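Side-chain contacts in putative isochorismatase (Streptomyces avermitilis, PDB 3KL2), which is of unknown function but probably acts as a hydrolase of the isochorismatase-like cysteine hydrolase family: residues 86-91 and 130-135; 135-140 and 173-178; 167-172 and 203-208. All blocks are in the same frame, centred on the assembly; numbering follows the deposited sequence.

Interactions 2 and 3 lie close together, their centres about 9 Å apart, because both use helix 164-174; interaction 1 is farther out, its centre about 17 Å from that of interaction 2 and about 23 Å from that of interaction 3. Asp135 belongs to both 130-135 and 135-140, and its OD2 lies 2.5 Å from Thr171 OG1 of interaction 3, a probable hydrogen bond. Thr136 OG1 and Thr168 OG1, 2.8 Å apart, join interactions 2 and 3 again. Lys131 of interaction 1 forms a salt bridge with Glu32 and touches Cys164, a grouping consistent with the acid, lysine and cysteine active site of this family. All three contacts reach the third subunit.

Interaction 1 (86-91 and 130-135); sequences YGELTR and GKRGLD
Glu88 OE1 has two partners: Arg132 NE reaches it across the contact at 2.7 Å, and the backbone N of Ala83 in the same chain bonds to it as well. The other carboxylate oxygen, Glu88 OE2, takes a 2.6 Å bond from Arg132 NH2. The result is a two-pronged salt bridge in which the guanidinium is offered side-on, one nitrogen to each oxygen. It is not the flat version of that pairing, since the two planes are turned 51° apart. Measured from the arginine, the carboxyl carbon of Glu88 sits at the edge of the guanidinium and in its plane. Measured from the acid, the two oxygens differ: NH2 meets OE2 on the syn side, moderately out of plane, whereas NE comes to OE1 from above the carboxylate. The NH2 bond is also the straighter, with an N-H...O angle of 153°.

A bend in the arginine chain at chi2 (-68°) folds the group back far enough for NH1 to reach Lys131 O, 3.3 Å away. That oxygen lies in the guanidinium plane, although NH1 stands above the carbonyl plane. NH1 has a second partner, Glu129 of the second subunit, whose Phe144 packs on Arg132.

Each backbone is braced locally. A type I turn from Tyr86 to Leu89, with Leu89 N 3.1 Å from Tyr86 O, presents Glu88, while Lys131 NZ bonds Leu134 O at 2.9 Å within the other loop. The contact thus ties the loop after strand 75-78 to the one after strand 126-127 at a subunit interface. With carboxylates from two subunits around one buried guanidinium, Arg132 is probably held in its charged form, and its single positive charge is likely to be shared between the two acids.

Interaction 2 (135-140 and 173-178); sequences DTFAST and YERGFR
Phe137 CB lies over the centre of one face of the Arg175 guanidinium, 4.0 Å from Arg175 CZ. Two bonds further out, past CG, Phe137 CD1 comes within 3.9 Å of Arg175 NH1. The two side chains run past each other in opposite directions, helped by an Arg175 chain that stays extended from CG to NE (chi2 -179°). At the far end, Phe137 CE1 touches Phe177 CE2 at 3.6 Å, and Phe137 CZ meets the same CE2 atom at 3.7 Å. These rings form an oblique pair, their planes 31° apart and their centroids separated by 5.6 Å.

Both backbones turn here: Asp135 OD1 caps Phe137 N at 2.9 Å, and Gly176, with positive phi, is the C-prime residue of a Schellman motif closing helix 164-174. An alanine in place of Phe137 would keep CB on the guanidinium but would probably leave Phe177 CE2 without its aromatic neighbour and open a gap between helices 136-139 and 164-174. The guanidinium joins two kinds of chemistry: its face lies on hydrocarbon, while NH1 forms a salt bridge with Asp143, which should limit its freedom to swing off Phe137.

Interaction 3 (167-172 and 203-208); sequences STMRTG and PMFSVP
Met169 and Arg170, on helix 164-174, pack against Phe205 and Ser206, where helix 191-205 ends and strand 207-209 is about to begin. The setting is a Rossmann-like alpha/beta fold with a parallel sheet of strand order 3-2-1-4-5-6, and the contact joins two of its helices beside the edge strand 207-209.

A CH-pi interaction carries one half of it. Arg170 CG stands 3.8 Å from the centroid of the Phe205 ring and only 7° off the ring normal, so it is squarely over the face. Further along the extended arginine chain the roles reverse: Phe205 CE2 lies over the centre of one guanidinium face, with Arg170 NH1 3.4 Å from it. Ring and guanidinium are nevertheless inclined at 44°, which rules out a flat stack. Tyr173 meets the Phe205 ring edge-to-face.

Polar bonds fix the arginine tip outside this pair. Arg170 NH2 forms a salt bridge with Glu166 and donates to Asn162 O of the third subunit, while NH1 bonds Ser167 OG of that same subunit. The guanidinium that flanks Phe205 is therefore also part of the subunit interface.

Apolar packing supplies the other half. Met169 CG touches Phe205 CB at 3.7 Å, and a bend at chi3 (58°) brings Met169 CE back to the same carbon, 3.9 Å away. Ser206 CB faces Met169 CG at 3.8 Å. Its hydroxyl bonds Phe202 O and Thr181 OG1, and toward the helix that same Ser206 OG rests against Met169 SD at 3.7 Å.

Interaction 1 (86-91 and 130-135)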
loop_
_atom_site.group_PDB
_atom_site.type_symbol
_atom_site.label_atom_id
_atom_site.label_comp_id
_atom_site.label_asym_id
_atom_site.label_seq_id
_atom_site.Cartn_x
_atom_site.Cartn_y
_atom_site.Cartn_z
ATOM N N TYR A 86 22.252 -11.829 -2.279
ATOM C CA TYR A 86 21.378 -10.697 -2.677
ATOM C C TYR A 86 20.439 -11.007 -3.843
ATOM O O TYR A 86 20.011 -10.111 -4.565
ATOM C CB TYR A 86 22.205 -9.402 -2.935
ATOM C CG TYR A 86 22.907 -8.930 -1.675
ATOM C CD1 TYR A 86 22.234 -8.188 -0.725
ATOM C CD2 TYR A 86 24.223 -9.270 -1.414
ATOM C CE1 TYR A 86 22.842 -7.801 0.430
ATOM C CE2 TYR A 86 24.844 -8.855 -0.220
ATOM C CZ TYR A 86 24.142 -8.123 0.680
ATOM O OH TYR A 86 24.727 -7.702 1.878
ATOM N N GLY A 87 20.072 -12.267 -3.992
ATOM C CA GLY A 87 19.247 -12.708 -5.137
ATOM C C GLY A 87 17.767 -12.264 -5.039
ATOM O O GLY A 87 16.997 -12.479 -6.006
ATOM N N GLU A 88 17.401 -11.653 -3.902
ATOM C CA GLU A 88 16.072 -11.071 -3.687
ATOM C C GLU A 88 15.952 -9.650 -4.251
ATOM O O GLU A 88 14.831 -9.085 -4.262
ATOM C CB GLU A 88 15.691 -11.004 -2.172
ATOM C CG GLU A 88 15.764 -12.369 -1.438
ATOM C CD GLU A 88 15.707 -12.250 0.080
ATOM O OE1 GLU A 88 16.511 -11.505 0.691
ATOM O OE2 GLU A 88 14.854 -12.920 0.691
ATOM N N LEU A 89 17.093 -9.056 -4.638
ATOM C CA LEU A 89 17.147 -7.689 -5.178
ATOM C C LEU A 89 17.526 -7.760 -6.634
ATOM O O LEU A 89 18.122 -8.741 -7.061
ATOM C CB LEU A 89 18.196 -6.856 -4.482
ATOM C CG LEU A 89 18.023 -6.636 -2.984
ATOM C CD1 LEU A 89 19.111 -5.635 -2.496
ATOM C CD2 LEU A 89 16.594 -6.186 -2.584
ATOM N N THR A 90 17.192 -6.708 -7.382
ATOM C CA THR A 90 17.810 -6.467 -8.692
ATOM C C THR A 90 19.300 -6.708 -8.668
ATOM O O THR A 90 19.957 -6.338 -7.720
ATOM C CB THR A 90 17.619 -4.985 -9.176
ATOM O OG1 THR A 90 18.325 -4.780 -10.415
ATOM C CG2 THR A 90 18.078 -3.949 -8.104
ATOM N N ARG A 91 19.830 -7.271 -9.752
ATOM C CA ARG A 91 21.293 -7.452 -9.909
ATOM C C ARG A 91 22.054 -6.138 -10.141
ATOM O O ARG A 91 23.270 -6.102 -10.014
ATOM C CB ARG A 91 21.614 -8.401 -11.067
ATOM C CG ARG A 91 21.058 -9.795 -10.918
ATOM C CD ARG A 91 20.636 -10.361 -12.292
ATOM N NE ARG A 91 21.792 -10.582 -13.168
ATOM C CZ ARG A 91 22.078 -11.723 -13.808
ATOM N NH1 ARG A 91 21.278 -12.808 -13.724
ATOM N NH2 ARG A 91 23.181 -11.780 -14.576
ATOM N N GLY A 130 10.244 -9.084 6.992
ATOM C CA GLY A 130 10.125 -8.713 5.624
ATOM C C GLY A 130 11.107 -7.618 5.177
ATOM O O GLY A 130 11.378 -7.542 3.976
ATOM N N LYS A 131 11.614 -6.790 6.110
ATOM C CA LYS A 131 12.301 -5.555 5.711
ATOM C C LYS A 131 13.429 -5.797 4.722
ATOM O O LYS A 131 14.368 -6.505 5.025
ATOM C CB LYS A 131 12.881 -4.742 6.874
ATOM C CG LYS A 131 13.263 -3.262 6.468
ATOM C CD LYS A 131 13.415 -2.387 7.724
ATOM C CE LYS A 131 13.473 -0.842 7.484
ATOM N NZ LYS A 131 14.427 -0.417 6.402
ATOM N N ARG A 132 13.309 -5.178 3.563
ATOM C CA ARG A 132 14.319 -5.226 2.524
ATOM C C ARG A 132 14.689 -3.862 1.939
ATOM O O ARG A 132 15.672 -3.749 1.242
ATOM C CB ARG A 132 13.832 -6.092 1.392
ATOM C CG ARG A 132 13.780 -7.551 1.730
ATOM C CD ARG A 132 15.124 -8.113 1.906
ATOM N NE ARG A 132 15.094 -9.552 1.969
ATOM C CZ ARG A 132 14.703 -10.264 3.025
ATOM N NH1 ARG A 132 14.295 -9.671 4.159
ATOM N NH2 ARG A 132 14.749 -11.590 2.944
ATOM N N GLY A 133 13.880 -2.839 2.221
ATOM C CA GLY A 133 14.131 -1.511 1.737
ATOM C C GLY A 133 14.295 -0.651 2.936
ATOM O O GLY A 133 14.676 -1.124 3.997
ATOM N N LEU A 134 14.008 0.632 2.764
ATOM C CA LEU A 134 14.281 1.623 3.786
ATOM C C LEU A 134 13.063 1.953 4.593
ATOM O O LEU A 134 13.110 2.094 5.844
ATOM C CB LEU A 134 14.827 2.888 3.125
ATOM C CG LEU A 134 16.107 2.757 2.255
ATOM C CD1 LEU A 134 17.208 1.875 2.930
ATOM C CD2 LEU A 134 15.789 2.276 0.878
ATOM N N ASP A 135 11.957 2.155 3.902
ATOM C CA ASP A 135 10.708 2.429 4.606
ATOM C C ASP A 135 10.250 1.153 5.314
ATOM O O ASP A 135 10.093 0.145 4.693
ATOM C CB ASP A 135 9.673 2.887 3.578
ATOM C CG ASP A 135 8.353 3.245 4.212
ATOM O OD1 ASP A 135 8.193 3.086 5.453
ATOM O OD2 ASP A 135 7.455 3.670 3.448
#

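Interaction 2 (135-140 and 173-178)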
loop_
_atom_site.group_PDB
_atom_site.type_symbol
_atom_site.label_atom_id
_atom_site.label_comp_id
_atom_site.label_asym_id
_atom_site.label_seq_id
_atom_site.Cartn_x
_atom_site.Cartn_y
_atom_site.Cartn_z
ATOM N N ASP A 135 11.957 2.155 3.902
ATOM C CA ASP A 135 10.708 2.429 4.606
ATOM C C ASP A 135 10.250 1.153 5.314
ATOM O O ASP A 135 10.093 0.145 4.693
ATOM C CB ASP A 135 9.673 2.887 3.578
ATOM C CG ASP A 135 8.353 3.245 4.212
ATOM O OD1 ASP A 135 8.193 3.086 5.453
ATOM O OD2 ASP A 135 7.455 3.670 3.448
ATOM N N THR A 136 10.062 1.176 6.618
ATOM C CA THR A 136 9.620 -0.012 7.321
ATOM C C THR A 136 8.188 -0.444 6.835
ATOM O O THR A 136 7.861 -1.641 6.775
ATOM C CB THR A 136 9.668 0.226 8.896
ATOM O OG1 THR A 136 10.951 0.746 9.268
ATOM C CG2 THR A 136 9.455 -1.065 9.685
ATOM N N PHE A 137 7.322 0.501 6.462
ATOM C CA PHE A 137 5.992 0.130 5.960
ATOM C C PHE A 137 5.993 -0.516 4.581
ATOM O O PHE A 137 5.021 -1.151 4.232
ATOM C CB PHE A 137 5.070 1.343 5.955
ATOM C CG PHE A 137 4.661 1.818 7.348
ATOM C CD1 PHE A 137 3.554 1.278 7.970
ATOM C CD2 PHE A 137 5.396 2.774 8.019
ATOM C CE1 PHE A 137 3.147 1.703 9.249
ATOM C CE2 PHE A 137 5.002 3.233 9.311
ATOM C CZ PHE A 137 3.879 2.687 9.926
ATOM N N ALA A 138 7.060 -0.401 3.794
ATOM C CA ALA A 138 6.988 -0.843 2.353
ATOM C C ALA A 138 7.250 -2.338 2.081
ATOM O O ALA A 138 6.908 -2.822 1.028
ATOM C CB ALA A 138 7.929 0.010 1.451
ATOM N N SER A 139 7.949 -3.048 2.937
ATOM C CA SER A 139 8.208 -4.468 2.646
ATOM C C SER A 139 8.026 -5.405 3.867
ATOM O O SER A 139 8.559 -6.500 3.860
ATOM C CB SER A 139 9.617 -4.628 2.060
ATOM O OG SER A 139 10.588 -4.069 2.939
ATOM N N THR A 140 7.297 -4.969 4.899
ATOM C CA THR A 140 7.079 -5.745 6.078
ATOM C C THR A 140 5.607 -5.855 6.495
ATOM O O THR A 140 4.728 -5.281 5.868
ATOM C CB THR A 140 7.823 -5.122 7.248
ATOM O OG1 THR A 140 7.064 -4.027 7.775
ATOM C CG2 THR A 140 9.193 -4.705 6.834
ATOM N N TYR A 173 3.041 8.829 8.792
ATOM C CA TYR A 173 2.239 10.018 8.759
ATOM C C TYR A 173 1.119 9.895 7.765
ATOM O O TYR A 173 -0.011 10.276 8.047
ATOM C CB TYR A 173 3.129 11.210 8.372
ATOM C CG TYR A 173 2.432 12.563 8.418
ATOM C CD1 TYR A 173 2.202 13.192 9.629
ATOM C CD2 TYR A 173 2.021 13.199 7.264
ATOM C CE1 TYR A 173 1.588 14.441 9.696
ATOM C CE2 TYR A 173 1.415 14.431 7.327
ATOM C CZ TYR A 173 1.187 15.039 8.564
ATOM O OH TYR A 173 0.555 16.252 8.638
ATOM N N GLU A 174 1.459 9.406 6.576
ATOM C CA GLU A 174 0.528 9.304 5.483
ATOM C C GLU A 174 -0.578 8.355 5.893
ATOM O O GLU A 174 -1.725 8.494 5.452
ATOM C CB GLU A 174 1.195 8.733 4.217
ATOM C CG GLU A 174 2.205 9.647 3.564
ATOM C CD GLU A 174 1.531 10.828 2.877
ATOM O OE1 GLU A 174 0.279 10.769 2.668
ATOM O OE2 GLU A 174 2.255 11.802 2.519
ATOM N N ARG A 175 -0.237 7.402 6.752
ATOM C CA ARG A 175 -1.181 6.361 7.076
ATOM C C ARG A 175 -1.917 6.667 8.347
ATOM O O ARG A 175 -2.569 5.803 8.856
ATOM C CB ARG A 175 -0.476 5.015 7.155
ATOM C CG ARG A 175 -0.153 4.502 5.775
ATOM C CD ARG A 175 0.503 3.180 5.830
ATOM N NE ARG A 175 1.189 2.901 4.594
ATOM C CZ ARG A 175 1.557 1.699 4.180
ATOM N NH1 ARG A 175 1.271 0.624 4.896
ATOM N NH2 ARG A 175 2.214 1.580 3.047
ATOM N N GLY A 176 -1.828 7.900 8.844
ATOM C CA GLY A 176 -2.724 8.354 9.915
ATOM C C GLY A 176 -2.289 8.096 11.356
ATOM O O GLY A 176 -2.977 8.522 12.292
ATOM N N PHE A 177 -1.151 7.442 11.538
ATOM C CA PHE A 177 -0.511 7.291 12.835
ATOM C C PHE A 177 -0.048 8.631 13.387
ATOM O O PHE A 177 0.325 9.509 12.656
ATOM C CB PHE A 177 0.706 6.327 12.737
ATOM C CG PHE A 177 0.338 4.919 12.320
ATOM C CD1 PHE A 177 -0.262 4.046 13.212
ATOM C CD2 PHE A 177 0.571 4.474 11.039
ATOM C CE1 PHE A 177 -0.610 2.774 12.860
ATOM C CE2 PHE A 177 0.250 3.177 10.677
ATOM C CZ PHE A 177 -0.331 2.325 11.595
ATOM N N ARG A 178 -0.148 8.795 14.694
ATOM C CA ARG A 178 0.545 9.829 15.390
ATOM C C ARG A 178 1.991 9.326 15.544
ATOM O O ARG A 178 2.273 8.466 16.399
ATOM C CB ARG A 178 -0.068 10.059 16.770
ATOM C CG ARG A 178 0.770 11.040 17.562
ATOM C CD ARG A 178 0.121 11.485 18.816
ATOM N NE ARG A 178 -0.105 10.390 19.754
ATOM C CZ ARG A 178 -0.281 10.565 21.055
ATOM N NH1 ARG A 178 -0.272 11.789 21.555
ATOM N NH2 ARG A 178 -0.454 9.531 21.860
#

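Interaction 3 (167-172 and 203-208)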
loop_
_atom_site.group_PDB
_atom_site.type_symbol
_atom_site.label_atom_id
_atom_site.label_comp_id
_atom_site.label_asym_id
_atom_site.label_seq_id
_atom_site.Cartn_x
_atom_site.Cartn_y
_atom_site.Cartn_z
ATOM N N SER A 167 12.003 7.703 6.247
ATOM C CA SER A 167 11.045 7.093 5.323
ATOM C C SER A 167 9.842 6.489 6.053
ATOM O O SER A 167 8.699 6.645 5.619
ATOM C CB SER A 167 11.688 6.033 4.496
ATOM O OG SER A 167 12.514 6.630 3.564
ATOM N N THR A 168 10.127 5.818 7.164
ATOM C CA THR A 168 9.121 5.267 8.004
ATOM C C THR A 168 8.220 6.324 8.649
ATOM O O THR A 168 7.051 6.104 8.820
ATOM C CB THR A 168 9.800 4.454 9.083
ATOM O OG1 THR A 168 10.581 3.419 8.460
ATOM C CG2 THR A 168 8.745 3.852 10.093
ATOM N N MET A 169 8.787 7.422 9.107
ATOM C CA MET A 169 8.041 8.591 9.592
ATOM C C MET A 169 7.099 9.146 8.509
ATOM O O MET A 169 5.925 9.413 8.742
ATOM C CB MET A 169 9.053 9.664 9.948
ATOM C CG MET A 169 8.476 10.977 10.600
ATOM S SD MET A 169 9.780 12.213 10.751
ATOM C CE MET A 169 10.318 12.408 9.067
ATOM N N ARG A 170 7.609 9.309 7.296
ATOM C CA ARG A 170 6.776 9.882 6.247
ATOM C C ARG A 170 5.543 9.008 5.984
ATOM O O ARG A 170 4.385 9.481 6.025
ATOM C CB ARG A 170 7.596 10.151 5.002
ATOM C CG ARG A 170 8.567 11.289 5.185
ATOM C CD ARG A 170 9.604 11.371 4.050
ATOM N NE ARG A 170 10.473 12.543 4.230
ATOM C CZ ARG A 170 10.320 13.711 3.611
ATOM N NH1 ARG A 170 9.360 13.898 2.692
ATOM N NH2 ARG A 170 11.172 14.697 3.887
ATOM N N THR A 171 5.786 7.724 5.791
ATOM C CA THR A 171 4.725 6.791 5.497
ATOM C C THR A 171 3.810 6.642 6.731
ATOM O O THR A 171 2.594 6.610 6.606
ATOM C CB THR A 171 5.304 5.440 4.938
ATOM O OG1 THR A 171 6.078 5.728 3.774
ATOM C CG2 THR A 171 4.211 4.384 4.537
ATOM N N GLY A 172 4.377 6.569 7.910
ATOM C CA GLY A 172 3.573 6.543 9.142
ATOM C C GLY A 172 2.555 7.655 9.183
ATOM O O GLY A 172 1.353 7.469 9.539
ATOM N N PRO A 203 9.581 17.764 11.925
ATOM C CA PRO A 203 8.344 18.442 12.391
ATOM C C PRO A 203 7.167 18.501 11.399
ATOM O O PRO A 203 6.033 18.773 11.803
ATOM C CB PRO A 203 8.809 19.879 12.725
ATOM C CG PRO A 203 10.314 19.763 12.939
ATOM C CD PRO A 203 10.751 18.670 11.990
ATOM N N MET A 204 7.454 18.259 10.122
ATOM C CA MET A 204 6.428 18.169 9.093
ATOM C C MET A 204 5.671 16.833 9.180
ATOM O O MET A 204 4.560 16.731 8.690
ATOM C CB MET A 204 7.057 18.251 7.691
ATOM C CG MET A 204 7.698 19.603 7.218
ATOM S SD MET A 204 8.416 19.362 5.539
ATOM C CE MET A 204 8.387 21.075 4.992
ATOM N N PHE A 205 6.292 15.795 9.724
ATOM C CA PHE A 205 5.719 14.453 9.659
ATOM C C PHE A 205 5.575 13.824 11.022
ATOM O O PHE A 205 5.108 12.697 11.113
ATOM C CB PHE A 205 6.581 13.553 8.775
ATOM C CG PHE A 205 6.630 13.992 7.343
ATOM C CD1 PHE A 205 5.557 13.756 6.498
ATOM C CD2 PHE A 205 7.721 14.685 6.843
ATOM C CE1 PHE A 205 5.573 14.185 5.146
ATOM C CE2 PHE A 205 7.760 15.088 5.487
ATOM C CZ PHE A 205 6.672 14.836 4.646
ATOM N N SER A 206 5.965 14.541 12.079
ATOM C CA SER A 206 6.019 13.945 13.404
ATOM C C SER A 206 5.947 14.960 14.545
ATOM O O SER A 206 5.853 16.186 14.339
ATOM C CB SER A 206 7.247 13.010 13.555
ATOM O OG SER A 206 8.457 13.695 13.845
ATOM N N VAL A 207 5.923 14.415 15.751
ATOM C CA VAL A 207 6.075 15.212 16.955
ATOM C C VAL A 207 7.424 14.799 17.536
ATOM O O VAL A 207 7.518 13.751 18.166
ATOM C CB VAL A 207 4.948 14.945 17.961
ATOM C CG1 VAL A 207 5.077 15.890 19.194
ATOM C CG2 VAL A 207 3.595 15.134 17.304
ATOM N N PRO A 208 8.485 15.585 17.273
ATOM C CA PRO A 208 9.793 15.192 17.797
ATOM C C PRO A 208 9.888 15.374 19.322
ATOM O O PRO A 208 9.472 16.418 19.853
ATOM C CB PRO A 208 10.781 16.134 17.070
ATOM C CG PRO A 208 10.004 16.776 16.001
ATOM C CD PRO A 208 8.576 16.813 16.471
#